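Local atomic coordinates of nucleotidyltransferase-like protein (Exiguobacterium sibiricum, PDB entry 3C18), a protein that is of uncertain function but probably acts as a nucleotidyltransferase and combines a nucleotidyltransferase-like domain with a helical substrate-binding-like domain and a helix-turn-helix domain. Residues G21-E26 / G94-E99; D39-V44 / R64-L69; I80-R85 / C120-L125; G224-E229 / S247-L252. One frame throughout, in Å; residues are numbered along the deposited sequence. Where two conformers were deposited one is given.

How the contacts relate
Contacts 1 and 2 belong to the same mixed sheet of the nucleotidyltransferase-like region, their centres about 10 Å apart. Strands 19-26 and 40-46 are neighbours in it, with Ile23 O 2.8 Å from Leu43 N, a probable hydrogen bond. Contact 3 lies about 3 Å from the centre of the folded chain, its own centre about 25 Å from those of contacts 1 and 2, and ties that region to the long helix 116-142. Contact 4, in the helix-turn-helix region, is centred about 12 Å from contact 3 and packs directly on it, Leu125 CD2 lying 3.3 Å from Glu251 O. A glycerol, probably from crystallisation, sits about 4 Å from the Arg64 side chain of contact 2.

Contact 1: G21-E26 / G94-E99; sequences GIIAVE and GTIIFE
The ring of Phe98, the one aromatic group of this pairing, is approached obliquely by Ile22, whose CD1 stops 4.0 Å from CB of Phe98 while its CG1 nears the CD2 corner of the ring. The peptide groups are flat too, and they meet in the planes of the accepting carbonyls. Ala24 and Thr95 form an antiparallel hydrogen-bonded pair, Ala24 N to Thr95 O and Thr95 N to Ala24 O both measuring 2.8 Å. Farther along, a classic beta bulge sets Ile97 and Phe98 together opposite Ile22: Ile22 O takes a bond from Ile97 N at 2.7 Å and a weak one from Phe98 N at 3.3 Å. The bulge also brings Ile97 CG1 to within 3.7 Å of Ala24 CB. On the other face Ile23, with CG1 beside the backbone N and the chain folded at chi2 (-84°), lays CD1 3.5 Å from Gly94 O, with its CG2 so near Gly94 that any CB there would clash. Strand 95-99 is an outermost strand of the mixed sheet within this chain; strand 40-46 flanks strand 19-26 across from it. Helix 2-15 covers Ile97 with Tyr10, and Leu104 of helix 103-110 packs on Ile23 and Ile96.

Contact 2: D39-V44 / R64-L69; sequences DVLLLV and RVSLHL
Main-chain hydrogen bonds set the frame: strands 40-44 and 64-69 run parallel in unbroken register from Val40 beside Val65 to Val44 beside Leu69. Leu42 is held through both its N and its O, giving N to Ser66 O at 2.8 Å and accepting His68 N on O at 2.8 Å; these bonds run nearly along the C=O axes. At the start of the pairing Arg64 O accepts twice, from Val40 N nearly along its axis and from Asp39 N at 2.9 Å, the latter above the carbonyl plane. Among polar side chains, Asp39 returns the favour: its OD2 takes Arg64 N at 2.8 Å on the anti lone pair, with a straight N-H...O angle of 168°. An alanine here would lose that carboxylate, and the entry of Arg64 into the strand pairing would probably be less firmly fixed. Apolar contacts fill one face, where Leu42 CD1 meets Val65 CG1 at 3.7 Å and Val44 CG1 touches Leu69 CD1 at 3.5 Å. On the other face Leu41 CD1 comes obliquely to His68 CD2, 3.7 Å away. There Asp36 OD2 binds both Ser66 OG and His68 NE2, and Trp90 of helix 85-93 meets the His68 ring edge-to-face. Helix 2-15 covers the face of Val40, Leu42 and Val44 through Ile9 and Tyr13, while strands 19-26 and 53-60 flank the pair.

Contact 3: I80-R85 / C120-L125; sequences ILNANR and CLQMSL
Gln122 makes the one hydrogen bond between these segments, NE2 donating to Ile80 O over 2.7 Å. The donor stands 43° above the carbonyl plane, yet the oxygen lies close to the plane of the Gln122 amide. That amide reaches over on a side chain extended beyond CG, and its OE1 settles 3.3 Å from Asn82 CB. Alongside, Leu81 turns CD2 to the long helix, where it meets Leu121 CD2 at 3.8 Å and Leu125 CD1 at 3.9 Å. What positions Asn82 is its own backbone: with a positive phi of 58° it is the C-prime residue of a Schellman motif that ends helix 72-81. Its OD1 takes Arg85 NH1 at 2.7 Å on a lone pair, which ties the turn to the start of helix 85-93, whose N-cap is Asn84. Farther out, Tyr226 backs Leu121, Leu252 backs Leu125, and Phe114 and Leu166 pack against Gln122. An alanine in place of Gln122 would remove the donor to Ile80 O and would probably loosen the joint between the two helices. The amide of a buried residue thus serves a carbonyl in the last turn of helix 72-81, where the negative end of the helix dipole would probably strengthen the bond.

Contact 4: G224-E229 / S247-L252; sequences GKYLFE and SRLTEL
Segment 224-229 of helix 220-231 lies beside the 3-10 turns of 247-252, with Leu227 and Leu249 the nearest pair, their CA atoms 7.5 Å apart. Tyr226 carries the contact. With CG anti to its backbone N (chi1 -178°), the ring reaches over to the turn and gives its OH to Arg248 O at 2.7 Å. This oxygen is struck on a lone pair in the carbonyl plane, and it sits at the ring edge, 3.2 Å from Tyr226 CE2. Two leucines close on the ring obliquely: Leu249 CD2 lies 4.0 Å from Tyr226 CE2, and Leu252 CD1 is equally far from Tyr226 CD2. Leu227, also anti at its first torsion, crosses Leu249 at about a right angle, CD1 touching Leu249 CD2 at 3.8 Å. The Arg248 chain bends at chi3 and its NH1 goes to a salt bridge with Glu233. Within the turn, Ser247 O accepts both Thr250 N and Thr250 OG1, which pins the first 3-10 turn. The segment 247-252 links helix 240-245 to helix 253-265, consistent with the turn of a helix-turn-helix. Leu256 and Phe263 of the latter helix pack on Leu227, while helix 116-142 abuts Tyr226 through Leu121 and Ser124.

Contact 1: G21-E26 / G94-E99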
loop_
_atom_site.group_PDB
_atom_site.type_symbol
_atom_site.label_atom_id
_atom_site.label_comp_id
_atom_site.label_asym_id
_atom_site.label_seq_id
_atom_site.Cartn_x
_atom_site.Cartn_y
_atom_site.Cartn_z
ATOM N N GLY A 21 1.673 -26.666 8.480
ATOM C CA GLY A 21 0.272 -26.705 8.884
ATOM C C GLY A 21 -0.714 -26.574 7.762
ATOM O O GLY A 21 -0.412 -26.055 6.690
ATOM N N ILE A 22 -1.882 -27.130 8.012
ATOM C CA ILE A 22 -3.002 -27.048 7.102
ATOM C C ILE A 22 -4.263 -26.786 7.882
ATOM O O ILE A 22 -4.597 -27.484 8.829
ATOM C CB ILE A 22 -3.172 -28.317 6.244
ATOM C CG1 ILE A 22 -1.857 -28.687 5.541
ATOM C CG2 ILE A 22 -4.285 -28.135 5.229
ATOM C CD1 ILE A 22 -1.963 -30.008 4.835
ATOM N N ILE A 23 -4.914 -25.713 7.489
ATOM C CA ILE A 23 -6.129 -25.225 8.116
ATOM C C ILE A 23 -7.259 -25.253 7.116
ATOM O O ILE A 23 -7.071 -24.936 5.954
ATOM C CB ILE A 23 -5.928 -23.749 8.588
ATOM C CG1 ILE A 23 -5.328 -23.718 9.993
ATOM C CG2 ILE A 23 -7.228 -22.982 8.562
ATOM C CD1 ILE A 23 -6.338 -23.844 11.107
ATOM N N ALA A 24 -8.441 -25.630 7.591
ATOM C CA ALA A 24 -9.640 -25.622 6.771
ATOM C C ALA A 24 -10.707 -24.660 7.333
ATOM O O ALA A 24 -10.977 -24.624 8.527
ATOM C CB ALA A 24 -10.178 -27.041 6.597
ATOM N N VAL A 25 -11.269 -23.871 6.431
ATOM C CA VAL A 25 -12.299 -22.901 6.744
ATOM C C VAL A 25 -13.479 -23.086 5.810
ATOM O O VAL A 25 -13.351 -23.032 4.596
ATOM C CB VAL A 25 -11.779 -21.474 6.508
ATOM C CG1 VAL A 25 -12.777 -20.422 7.019
ATOM C CG2 VAL A 25 -10.406 -21.308 7.140
ATOM N N GLU A 26 -14.642 -23.271 6.406
ATOM C CA GLU A 26 -15.880 -23.461 5.658
ATOM C C GLU A 26 -16.589 -22.152 5.437
ATOM O O GLU A 26 -16.570 -21.257 6.284
ATOM C CB GLU A 26 -16.800 -24.401 6.427
ATOM C CG GLU A 26 -18.057 -24.765 5.675
ATOM C CD GLU A 26 -18.843 -25.848 6.384
ATOM O OE1 GLU A 26 -18.833 -25.850 7.633
ATOM O OE2 GLU A 26 -19.452 -26.693 5.693
ATOM N N GLY A 94 -10.152 -21.286 12.053
ATOM C CA GLY A 94 -9.957 -22.438 11.166
ATOM C C GLY A 94 -9.746 -23.729 11.897
ATOM O O GLY A 94 -9.244 -23.740 13.014
ATOM N N THR A 95 -10.115 -24.818 11.234
ATOM C CA THR A 95 -9.894 -26.175 11.752
ATOM C C THR A 95 -8.568 -26.739 11.318
ATOM O O THR A 95 -8.257 -26.759 10.137
ATOM C CB THR A 95 -10.969 -27.131 11.251
ATOM O OG1 THR A 95 -12.258 -26.637 11.632
ATOM C CG2 THR A 95 -10.745 -28.539 11.789
ATOM N N ILE A 96 -7.790 -27.201 12.284
ATOM C CA ILE A 96 -6.443 -27.754 12.024
ATOM C C ILE A 96 -6.560 -29.152 11.446
ATOM O O ILE A 96 -7.018 -30.075 12.106
ATOM C CB ILE A 96 -5.575 -27.824 13.291
ATOM C CG1 ILE A 96 -5.268 -26.417 13.804
ATOM C CG2 ILE A 96 -4.289 -28.575 13.042
ATOM C CD1 ILE A 96 -4.758 -26.434 15.195
ATOM N N ILE A 97 -6.142 -29.285 10.192
ATOM C CA ILE A 97 -6.225 -30.544 9.452
ATOM C C ILE A 97 -4.945 -31.311 9.653
ATOM O O ILE A 97 -4.936 -32.535 9.706
ATOM C CB ILE A 97 -6.426 -30.304 7.923
ATOM C CG1 ILE A 97 -7.823 -29.762 7.646
ATOM C CG2 ILE A 97 -6.239 -31.561 7.139
ATOM C CD1 ILE A 97 -8.918 -30.602 8.195
ATOM N N PHE A 98 -3.860 -30.572 9.792
ATOM C CA PHE A 98 -2.538 -31.175 9.887
ATOM C C PHE A 98 -1.529 -30.173 10.347
ATOM O O PHE A 98 -1.608 -29.005 9.993
ATOM C CB PHE A 98 -2.114 -31.703 8.508
ATOM C CG PHE A 98 -0.671 -32.095 8.429
ATOM C CD1 PHE A 98 -0.263 -33.362 8.806
ATOM C CD2 PHE A 98 0.283 -31.193 7.995
ATOM C CE1 PHE A 98 1.071 -33.714 8.747
ATOM C CE2 PHE A 98 1.608 -31.535 7.946
ATOM C CZ PHE A 98 2.010 -32.789 8.318
ATOM N N GLU A 99 -0.572 -30.641 11.132
ATOM C CA GLU A 99 0.534 -29.775 11.533
ATOM C C GLU A 99 1.751 -30.531 11.986
ATOM O O GLU A 99 1.684 -31.678 12.387
ATOM C CB GLU A 99 0.100 -28.785 12.617
ATOM C CG GLU A 99 -0.390 -29.449 13.887
ATOM C CD GLU A 99 -0.576 -28.473 15.035
ATOM O OE1 GLU A 99 0.170 -27.477 15.114
ATOM O OE2 GLU A 99 -1.468 -28.708 15.868
#

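Contact 2: D39-V44 / R64-L69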
loop_
_atom_site.group_PDB
_atom_site.type_symbol
_atom_site.label_atom_id
_atom_site.label_comp_id
_atom_site.label_asym_id
_atom_site.label_seq_id
_atom_site.Cartn_x
_atom_site.Cartn_y
_atom_site.Cartn_z
ATOM N N ASP A 39 -16.375 -23.115 -1.351
ATOM C CA ASP A 39 -17.057 -23.861 -0.281
ATOM C C ASP A 39 -16.157 -24.098 0.910
ATOM O O ASP A 39 -16.600 -24.131 2.058
ATOM C CB ASP A 39 -17.539 -25.240 -0.785
ATOM C CG ASP A 39 -18.528 -25.140 -1.925
ATOM O OD1 ASP A 39 -19.446 -24.321 -1.819
ATOM O OD2 ASP A 39 -18.394 -25.877 -2.929
ATOM N N VAL A 40 -14.894 -24.349 0.602
ATOM C CA VAL A 40 -13.877 -24.584 1.622
ATOM C C VAL A 40 -12.595 -23.928 1.192
ATOM O O VAL A 40 -12.211 -24.009 0.036
ATOM C CB VAL A 40 -13.619 -26.097 1.873
ATOM C CG1 VAL A 40 -12.435 -26.289 2.808
ATOM C CG2 VAL A 40 -14.868 -26.743 2.457
ATOM N N LEU A 41 -11.955 -23.255 2.133
ATOM C CA LEU A 41 -10.644 -22.661 1.883
ATOM C C LEU A 41 -9.634 -23.430 2.717
ATOM O O LEU A 41 -9.810 -23.664 3.899
ATOM C CB LEU A 41 -10.618 -21.170 2.218
ATOM C CG LEU A 41 -9.337 -20.428 1.767
ATOM C CD1 LEU A 41 -9.637 -19.085 1.206
ATOM C CD2 LEU A 41 -8.304 -20.319 2.854
ATOM N N LEU A 42 -8.597 -23.882 2.055
ATOM C CA LEU A 42 -7.518 -24.563 2.720
ATOM C C LEU A 42 -6.325 -23.638 2.741
ATOM O O LEU A 42 -5.952 -23.070 1.734
ATOM C CB LEU A 42 -7.132 -25.834 1.966
ATOM C CG LEU A 42 -8.050 -27.041 2.015
ATOM C CD1 LEU A 42 -7.565 -28.091 1.016
ATOM C CD2 LEU A 42 -8.116 -27.610 3.428
ATOM N N LEU A 43 -5.723 -23.522 3.910
ATOM C CA LEU A 43 -4.529 -22.717 4.101
ATOM C C LEU A 43 -3.393 -23.615 4.471
ATOM O O LEU A 43 -3.393 -24.255 5.524
ATOM C CB LEU A 43 -4.741 -21.650 5.186
ATOM C CG LEU A 43 -3.480 -20.883 5.608
ATOM C CD1 LEU A 43 -3.026 -19.917 4.484
ATOM C CD2 LEU A 43 -3.726 -20.138 6.927
ATOM N N VAL A 44 -2.433 -23.676 3.567
ATOM C CA VAL A 44 -1.253 -24.527 3.725
ATOM C C VAL A 44 -0.065 -23.646 4.034
ATOM O O VAL A 44 0.283 -22.787 3.247
ATOM C CB VAL A 44 -0.971 -25.347 2.407
ATOM C CG1 VAL A 44 0.210 -26.255 2.576
ATOM C CG2 VAL A 44 -2.233 -26.165 1.990
ATOM N N ARG A 64 -16.152 -27.158 -4.053
ATOM C CA ARG A 64 -15.174 -26.203 -4.594
ATOM C C ARG A 64 -14.256 -25.740 -3.494
ATOM O O ARG A 64 -14.685 -25.265 -2.442
ATOM C CB ARG A 64 -15.863 -25.002 -5.234
ATOM C CG ARG A 64 -16.730 -25.371 -6.386
ATOM C CD ARG A 64 -17.699 -24.275 -6.720
ATOM N NE ARG A 64 -17.158 -23.308 -7.665
ATOM C CZ ARG A 64 -17.639 -22.078 -7.834
ATOM N NH1 ARG A 64 -18.661 -21.651 -7.102
ATOM N NH2 ARG A 64 -17.081 -21.263 -8.720
ATOM N N VAL A 65 -12.973 -25.896 -3.758
ATOM C CA VAL A 65 -11.929 -25.670 -2.766
ATOM C C VAL A 65 -10.887 -24.703 -3.291
ATOM O O VAL A 65 -10.322 -24.904 -4.338
ATOM C CB VAL A 65 -11.221 -27.008 -2.415
ATOM C CG1 VAL A 65 -10.173 -26.836 -1.313
ATOM C CG2 VAL A 65 -12.242 -28.051 -2.032
ATOM N N SER A 66 -10.672 -23.634 -2.526
ATOM C CA SER A 66 -9.552 -22.710 -2.755
ATOM C C SER A 66 -8.388 -23.077 -1.828
ATOM O O SER A 66 -8.549 -23.245 -0.635
ATOM C CB SER A 66 -9.957 -21.257 -2.487
ATOM O OG SER A 66 -8.915 -20.394 -2.894
ATOM N N LEU A 67 -7.216 -23.210 -2.412
ATOM C CA LEU A 67 -6.032 -23.481 -1.638
ATOM C C LEU A 67 -5.040 -22.310 -1.670
ATOM O O LEU A 67 -4.511 -21.932 -2.731
ATOM C CB LEU A 67 -5.397 -24.772 -2.116
ATOM C CG LEU A 67 -4.323 -25.387 -1.229
ATOM C CD1 LEU A 67 -4.313 -26.875 -1.357
ATOM C CD2 LEU A 67 -2.973 -24.793 -1.597
ATOM N N HIS A 68 -4.822 -21.752 -0.484
ATOM C CA HIS A 68 -3.796 -20.734 -0.252
ATOM C C HIS A 68 -2.526 -21.367 0.304
ATOM O O HIS A 68 -2.535 -21.970 1.355
ATOM C CB HIS A 68 -4.314 -19.622 0.653
ATOM C CG HIS A 68 -5.275 -18.690 -0.044
ATOM N ND1 HIS A 68 -5.026 -17.343 -0.206
ATOM C CD2 HIS A 68 -6.463 -18.928 -0.657
ATOM C CE1 HIS A 68 -6.034 -16.786 -0.863
ATOM N NE2 HIS A 68 -6.916 -17.730 -1.157
ATOM N N LEU A 69 -1.459 -21.244 -0.474
ATOM C CA LEU A 69 -0.136 -21.760 -0.146
ATOM C C LEU A 69 0.706 -20.546 0.212
ATOM O O LEU A 69 0.910 -19.669 -0.629
ATOM C CB LEU A 69 0.482 -22.495 -1.355
ATOM C CG LEU A 69 1.776 -23.280 -1.080
ATOM C CD1 LEU A 69 1.567 -24.352 -0.031
ATOM C CD2 LEU A 69 2.309 -23.894 -2.352
HETATM O O HOH W 1 -18.835 -22.278 -3.812
#

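Contact 3: I80-R85 / C120-L125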
loop_
_atom_site.group_PDB
_atom_site.type_symbol
_atom_site.label_atom_id
_atom_site.label_comp_id
_atom_site.label_asym_id
_atom_site.label_seq_id
_atom_site.Cartn_x
_atom_site.Cartn_y
_atom_site.Cartn_z
ATOM N N ILE A 80 2.524 -10.016 12.089
ATOM C CA ILE A 80 3.323 -9.063 12.877
ATOM C C ILE A 80 2.856 -7.647 12.614
ATOM O O ILE A 80 2.816 -6.809 13.509
ATOM C CB ILE A 80 4.832 -9.173 12.561
ATOM C CG1 ILE A 80 5.417 -10.385 13.295
ATOM C CG2 ILE A 80 5.581 -7.915 12.990
ATOM C CD1 ILE A 80 6.900 -10.621 13.001
ATOM N N LEU A 81 2.485 -7.411 11.360
ATOM C CA LEU A 81 2.129 -6.091 10.879
ATOM C C LEU A 81 0.625 -5.876 10.866
ATOM O O LEU A 81 0.163 -4.780 10.622
ATOM C CB LEU A 81 2.679 -5.836 9.478
ATOM C CG LEU A 81 4.189 -5.918 9.279
ATOM C CD1 LEU A 81 4.634 -5.705 7.847
ATOM C CD2 LEU A 81 4.763 -4.857 10.195
ATOM N N ASN A 82 -0.114 -6.939 11.145
ATOM C CA ASN A 82 -1.578 -6.885 11.081
ATOM C C ASN A 82 -2.031 -6.468 9.693
ATOM O O ASN A 82 -2.947 -5.660 9.539
ATOM C CB ASN A 82 -2.104 -5.873 12.086
ATOM C CG ASN A 82 -3.581 -6.009 12.336
ATOM O OD1 ASN A 82 -4.064 -7.131 12.478
ATOM N ND2 ASN A 82 -4.309 -4.861 12.461
ATOM N N ALA A 83 -1.383 -7.057 8.694
ATOM C CA ALA A 83 -1.547 -6.687 7.290
ATOM C C ALA A 83 -2.555 -7.536 6.533
ATOM O O ALA A 83 -2.799 -7.304 5.358
ATOM C CB ALA A 83 -0.185 -6.733 6.581
ATOM N N ASN A 84 -3.161 -8.505 7.207
ATOM C CA ASN A 84 -4.088 -9.451 6.530
ATOM C C ASN A 84 -5.123 -10.013 7.469
ATOM O O ASN A 84 -4.918 -11.040 8.082
ATOM C CB ASN A 84 -3.299 -10.600 5.881
ATOM C CG ASN A 84 -4.139 -11.442 4.932
ATOM O OD1 ASN A 84 -5.351 -11.509 5.052
ATOM N ND2 ASN A 84 -3.484 -12.105 3.993
ATOM N N ARG A 85 -6.236 -9.304 7.566
ATOM C CA ARG A 85 -7.278 -9.622 8.528
ATOM C C ARG A 85 -7.897 -10.984 8.282
ATOM O O ARG A 85 -8.261 -11.696 9.224
ATOM C CB ARG A 85 -8.355 -8.516 8.567
ATOM C CG ARG A 85 -7.817 -7.172 9.193
ATOM C CD ARG A 85 -7.059 -7.404 10.560
ATOM N NE ARG A 85 -8.002 -7.764 11.622
ATOM C CZ ARG A 85 -7.657 -8.162 12.843
ATOM N NH1 ARG A 85 -6.383 -8.247 13.172
ATOM N NH2 ARG A 85 -8.588 -8.485 13.729
ATOM N N CYS A 120 3.989 -1.591 18.894
ATOM C CA CYS A 120 4.720 -0.312 18.790
ATOM C C CYS A 120 5.132 -0.057 17.371
ATOM O O CYS A 120 5.108 1.077 16.917
ATOM C CB CYS A 120 5.935 -0.263 19.721
ATOM S SG CYS A 120 5.388 -0.031 21.443
ATOM N N LEU A 121 5.473 -1.120 16.662
ATOM C CA LEU A 121 5.862 -0.998 15.241
ATOM C C LEU A 121 4.657 -0.563 14.425
ATOM O O LEU A 121 4.741 0.301 13.551
ATOM C CB LEU A 121 6.393 -2.330 14.695
ATOM C CG LEU A 121 6.689 -2.333 13.192
ATOM C CD1 LEU A 121 7.555 -1.162 12.796
ATOM C CD2 LEU A 121 7.297 -3.658 12.780
ATOM N N GLN A 122 3.523 -1.169 14.733
ATOM C CA GLN A 122 2.259 -0.807 14.065
ATOM C C GLN A 122 1.869 0.655 14.326
ATOM O O GLN A 122 1.282 1.330 13.470
ATOM C CB GLN A 122 1.162 -1.765 14.474
ATOM C CG GLN A 122 1.322 -3.164 13.815
ATOM C CD GLN A 122 0.240 -4.111 14.183
ATOM O OE1 GLN A 122 -0.929 -3.712 14.316
ATOM N NE2 GLN A 122 0.601 -5.412 14.333
HETATM N N MSE A 123 2.191 1.138 15.524
HETATM C CA MSE A 123 1.861 2.499 15.914
HETATM C C MSE A 123 2.727 3.448 15.143
HETATM O O MSE A 123 2.253 4.459 14.680
HETATM C CB MSE A 123 1.964 2.741 17.425
HETATM C CG MSE A 123 0.869 2.097 18.206
HETATM SE SE MSE A 123 0.765 2.746 20.031
HETATM C CE MSE A 123 2.426 2.027 20.719
ATOM N N SER A 124 3.984 3.100 14.921
ATOM C CA SER A 124 4.879 3.975 14.132
ATOM C C SER A 124 4.454 4.007 12.675
ATOM O O SER A 124 4.527 5.015 12.035
ATOM C CB SER A 124 6.342 3.551 14.233
ATOM O OG SER A 124 6.846 3.727 15.569
ATOM N N LEU A 125 4.006 2.871 12.158
ATOM C CA LEU A 125 3.537 2.795 10.773
ATOM C C LEU A 125 2.257 3.598 10.571
ATOM O O LEU A 125 2.082 4.255 9.580
ATOM C CB LEU A 125 3.368 1.339 10.324
ATOM C CG LEU A 125 4.716 0.579 10.195
ATOM C CD1 LEU A 125 4.562 -0.961 10.107
ATOM C CD2 LEU A 125 5.448 1.088 8.956
#

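Contact 4: G224-E229 / S247-L252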
loop_
_atom_site.group_PDB
_atom_site.type_symbol
_atom_site.label_atom_id
_atom_site.label_comp_id
_atom_site.label_asym_id
_atom_site.label_seq_id
_atom_site.Cartn_x
_atom_site.Cartn_y
_atom_site.Cartn_z
ATOM N N GLY A 224 6.630 7.664 17.865
ATOM C CA GLY A 224 8.100 7.609 17.812
ATOM C C GLY A 224 8.732 6.550 18.677
ATOM O O GLY A 224 9.899 6.237 18.536
ATOM N N LYS A 225 7.953 6.015 19.586
ATOM C CA LYS A 225 8.479 5.074 20.592
ATOM C C LYS A 225 9.319 3.910 20.014
ATOM O O LYS A 225 10.413 3.597 20.489
ATOM C CB LYS A 225 7.323 4.573 21.465
ATOM C CG LYS A 225 7.620 3.431 22.384
ATOM C CD LYS A 225 6.366 3.106 23.223
ATOM C CE LYS A 225 6.415 1.691 23.794
ATOM N NZ LYS A 225 7.321 1.522 24.957
ATOM N N TYR A 226 8.815 3.275 18.977
ATOM C CA TYR A 226 9.551 2.151 18.363
ATOM C C TYR A 226 10.875 2.617 17.796
ATOM O O TYR A 226 11.899 1.998 17.983
ATOM C CB TYR A 226 8.710 1.491 17.281
ATOM C CG TYR A 226 9.366 0.301 16.620
ATOM C CD1 TYR A 226 9.203 -0.976 17.124
ATOM C CD2 TYR A 226 10.112 0.452 15.489
ATOM C CE1 TYR A 226 9.772 -2.056 16.514
ATOM C CE2 TYR A 226 10.710 -0.632 14.877
ATOM C CZ TYR A 226 10.527 -1.875 15.397
ATOM O OH TYR A 226 11.121 -2.938 14.782
ATOM N N LEU A 227 10.848 3.745 17.117
ATOM C CA LEU A 227 12.062 4.315 16.507
ATOM C C LEU A 227 13.049 4.683 17.607
ATOM O O LEU A 227 14.180 4.219 17.638
ATOM C CB LEU A 227 11.698 5.556 15.654
ATOM C CG LEU A 227 12.843 6.318 14.972
ATOM C CD1 LEU A 227 13.592 5.359 13.982
ATOM C CD2 LEU A 227 12.316 7.556 14.204
ATOM N N PHE A 228 12.576 5.388 18.616
ATOM C CA PHE A 228 13.483 5.877 19.688
ATOM C C PHE A 228 14.156 4.729 20.432
ATOM O O PHE A 228 15.332 4.769 20.738
ATOM C CB PHE A 228 12.751 6.749 20.695
ATOM C CG PHE A 228 12.072 7.925 20.081
ATOM C CD1 PHE A 228 12.594 8.499 18.941
ATOM C CD2 PHE A 228 10.969 8.494 20.688
ATOM C CE1 PHE A 228 12.002 9.607 18.383
ATOM C CE2 PHE A 228 10.341 9.585 20.112
ATOM C CZ PHE A 228 10.871 10.138 18.956
ATOM N N GLU A 229 13.409 3.669 20.635
ATOM C CA GLU A 229 13.914 2.512 21.366
ATOM C C GLU A 229 15.008 1.849 20.550
ATOM O O GLU A 229 16.031 1.436 21.092
ATOM C CB GLU A 229 12.820 1.491 21.647
ATOM C CG GLU A 229 13.287 0.250 22.425
ATOM N N SER A 247 18.062 -3.346 10.411
ATOM C CA SER A 247 17.016 -4.311 10.046
ATOM C C SER A 247 15.694 -4.067 10.753
ATOM O O SER A 247 14.617 -4.172 10.142
ATOM C CB SER A 247 17.511 -5.745 10.249
ATOM O OG SER A 247 17.671 -6.002 11.614
ATOM N N ARG A 248 15.771 -3.638 11.999
ATOM C CA ARG A 248 14.539 -3.441 12.785
ATOM C C ARG A 248 13.682 -2.304 12.266
ATOM O O ARG A 248 12.503 -2.139 12.666
ATOM C CB ARG A 248 14.832 -3.232 14.260
ATOM C CG ARG A 248 15.418 -4.466 14.942
ATOM C CD ARG A 248 15.653 -4.206 16.410
ATOM N NE ARG A 248 14.374 -4.011 17.097
ATOM C CZ ARG A 248 14.247 -3.489 18.318
ATOM N NH1 ARG A 248 15.333 -3.094 18.983
ATOM N NH2 ARG A 248 13.038 -3.346 18.869
ATOM N N LEU A 249 14.259 -1.535 11.354
ATOM C CA LEU A 249 13.555 -0.340 10.796
ATOM C C LEU A 249 13.123 -0.545 9.354
ATOM O O LEU A 249 12.691 0.355 8.672
ATOM C CB LEU A 249 14.449 0.883 10.887
ATOM C CG LEU A 249 14.817 1.322 12.316
ATOM C CD1 LEU A 249 15.800 2.494 12.302
ATOM C CD2 LEU A 249 13.510 1.633 13.115
ATOM N N THR A 250 13.253 -1.769 8.902
ATOM C CA THR A 250 12.956 -2.139 7.502
ATOM C C THR A 250 11.621 -1.631 7.032
ATOM O O THR A 250 11.475 -1.070 5.971
ATOM C CB THR A 250 12.912 -3.675 7.321
ATOM O OG1 THR A 250 14.234 -4.211 7.437
ATOM C CG2 THR A 250 12.304 -4.060 5.957
ATOM N N GLU A 251 10.620 -1.874 7.846
ATOM C CA GLU A 251 9.233 -1.516 7.479
ATOM C C GLU A 251 9.006 -0.021 7.501
ATOM O O GLU A 251 8.021 0.470 6.970
ATOM C CB GLU A 251 8.229 -2.183 8.412
ATOM C CG GLU A 251 8.290 -3.714 8.411
ATOM C CD GLU A 251 7.920 -4.318 7.046
ATOM O OE1 GLU A 251 7.114 -3.717 6.298
ATOM O OE2 GLU A 251 8.427 -5.412 6.747
ATOM N N LEU A 252 9.946 0.704 8.093
ATOM C CA LEU A 252 9.790 2.145 8.236
ATOM C C LEU A 252 10.633 2.898 7.238
ATOM O O LEU A 252 10.579 4.112 7.192
ATOM C CB LEU A 252 10.171 2.586 9.643
ATOM C CG LEU A 252 9.179 2.304 10.770
ATOM C CD1 LEU A 252 9.839 2.577 12.141
ATOM C CD2 LEU A 252 7.928 3.153 10.553
#